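Local coordinates for protein Afp1 (Serratia entomophila, PDB 6RBN) that probably forms the inner tube of the anti-feeding prophage, a contractile injection system, by stacking in helical order with further copies of itself inside the sheath, at residues N75-Y78 with E79-N82. Numbering follows the deposited sequence.
Sequences NAMY and EWIN
The carbonyl oxygen of Tyr-78 takes two backbone N-H groups: Asn-82 N donates to Tyr-78 O at 2.8 Å, and Ile-81 N reaches the same oxygen in a weak bond of 3.3 Å. One acceptor thus combines an i+3 and an i+4 bond, as is common in a short, weakly bonded helical turn. Three residues earlier, Asn-75 O repeats the scheme, receiving Tyr-78 N and, weakly, Glu-79 N. The Glu-79 chain bends at chi2 (104°) and folds back beside that carbonyl, where OE1 forms a salt bridge with Lys-74.

On one flank Tyr-78 and Asn-82 run side by side, ring and amide turned 53° apart. Asn-82 CB sits over the rim of one ring face, and OD1 of Asn-82 lies 2.8 Å from Tyr-78 OH, which also has a weak hydrogen bond with Ile-146 N of a neighbouring subunit. That subunit's Thr-145 and Phe-40 pack on Tyr-78 and Ile-81. On the other flank Met-77 SD meets the edge of the Trp-80 indole at CE3, 4.3 Å away.

This one-turn helix, 78-81, follows the loop after strand 63-69 and packs Trp-80 and Ile-81 against strand 109-121, while Met-77 and Trp-80 also touch strand 134-140.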
loop_
_atom_site.group_PDB
_atom_site.type_symbol
_atom_site.label_atom_id
_atom_site.label_comp_id
_atom_site.label_asym_id
_atom_site.label_seq_id
_atom_site.Cartn_x
_atom_site.Cartn_y
_atom_site.Cartn_z
ATOM N N ASN A 75 4.972 -39.544 35.978
ATOM C CA ASN A 75 3.688 -39.434 35.295
ATOM C C ASN A 75 2.595 -39.957 36.210
ATOM O O ASN A 75 2.372 -41.162 36.275
ATOM C CB ASN A 75 3.734 -40.199 33.972
ATOM C CG ASN A 75 2.733 -39.693 32.951
ATOM O OD1 ASN A 75 2.828 -40.028 31.775
ATOM N ND2 ASN A 75 1.783 -38.875 33.387
ATOM N N ALA A 76 1.892 -39.040 36.879
ATOM C CA ALA A 76 0.908 -39.428 37.881
ATOM C C ALA A 76 -0.335 -40.051 37.268
ATOM O O ALA A 76 -1.000 -40.861 37.921
ATOM C CB ALA A 76 0.522 -38.219 38.728
ATOM N N MET A 77 -0.664 -39.698 36.030
ATOM C CA MET A 77 -1.752 -40.346 35.319
ATOM C C MET A 77 -1.366 -41.715 34.785
ATOM O O MET A 77 -2.251 -42.479 34.392
ATOM C CB MET A 77 -2.233 -39.473 34.155
ATOM C CG MET A 77 -2.832 -38.135 34.558
ATOM S SD MET A 77 -4.278 -38.256 35.621
ATOM C CE MET A 77 -3.595 -37.750 37.200
ATOM N N TYR A 78 -0.075 -42.036 34.753
ATOM C CA TYR A 78 0.345 -43.355 34.301
ATOM C C TYR A 78 0.299 -44.384 35.419
ATOM O O TYR A 78 -0.130 -45.516 35.189
ATOM C CB TYR A 78 1.745 -43.293 33.705
ATOM C CG TYR A 78 2.290 -44.640 33.314
ATOM C CD1 TYR A 78 1.784 -45.322 32.222
ATOM C CD2 TYR A 78 3.322 -45.223 34.034
ATOM C CE1 TYR A 78 2.281 -46.553 31.861
ATOM C CE2 TYR A 78 3.825 -46.452 33.681
ATOM C CZ TYR A 78 3.301 -47.109 32.595
ATOM O OH TYR A 78 3.804 -48.333 32.243
ATOM N N GLU A 79 0.722 -44.029 36.638
ATOM C CA GLU A 79 0.677 -45.019 37.711
ATOM C C GLU A 79 -0.730 -45.292 38.216
ATOM O O GLU A 79 -0.909 -46.214 39.015
ATOM C CB GLU A 79 1.548 -44.632 38.908
ATOM C CG GLU A 79 3.037 -44.667 38.646
ATOM C CD GLU A 79 3.627 -43.298 38.472
ATOM O OE1 GLU A 79 2.929 -42.317 38.805
ATOM O OE2 GLU A 79 4.778 -43.198 38.004
ATOM N N TRP A 80 -1.722 -44.521 37.780
ATOM C CA TRP A 80 -3.108 -44.783 38.126
ATOM C C TRP A 80 -3.816 -45.631 37.081
ATOM O O TRP A 80 -4.800 -46.301 37.407
ATOM C CB TRP A 80 -3.822 -43.448 38.355
ATOM C CG TRP A 80 -5.254 -43.525 38.741
ATOM C CD1 TRP A 80 -5.813 -44.360 39.657
ATOM C CD2 TRP A 80 -6.291 -42.633 38.330
ATOM N NE1 TRP A 80 -7.152 -44.097 39.783
ATOM C CE2 TRP A 80 -7.467 -43.030 38.986
ATOM C CE3 TRP A 80 -6.341 -41.553 37.449
ATOM C CZ2 TRP A 80 -8.681 -42.385 38.787
ATOM C CZ3 TRP A 80 -7.545 -40.917 37.254
ATOM C CH2 TRP A 80 -8.699 -41.335 37.918
ATOM N N ILE A 81 -3.315 -45.655 35.847
ATOM C CA ILE A 81 -3.833 -46.558 34.826
ATOM C C ILE A 81 -2.976 -47.816 34.695
ATOM O O ILE A 81 -3.424 -48.804 34.093
ATOM C CB ILE A 81 -3.963 -45.823 33.470
ATOM C CG1 ILE A 81 -4.968 -46.514 32.547
ATOM C CG2 ILE A 81 -2.616 -45.707 32.786
ATOM C CD1 ILE A 81 -5.352 -45.712 31.358
ATOM N N ASN A 82 -1.773 -47.831 35.265
ATOM C CA ASN A 82 -0.964 -49.041 35.232
ATOM C C ASN A 82 -1.332 -50.010 36.344
ATOM O O ASN A 82 -1.022 -51.200 36.237
ATOM C CB ASN A 82 0.521 -48.698 35.341
ATOM C CG ASN A 82 1.422 -49.729 34.683
ATOM O OD1 ASN A 82 2.620 -49.502 34.536
ATOM N ND2 ASN A 82 0.851 -50.842 34.244
#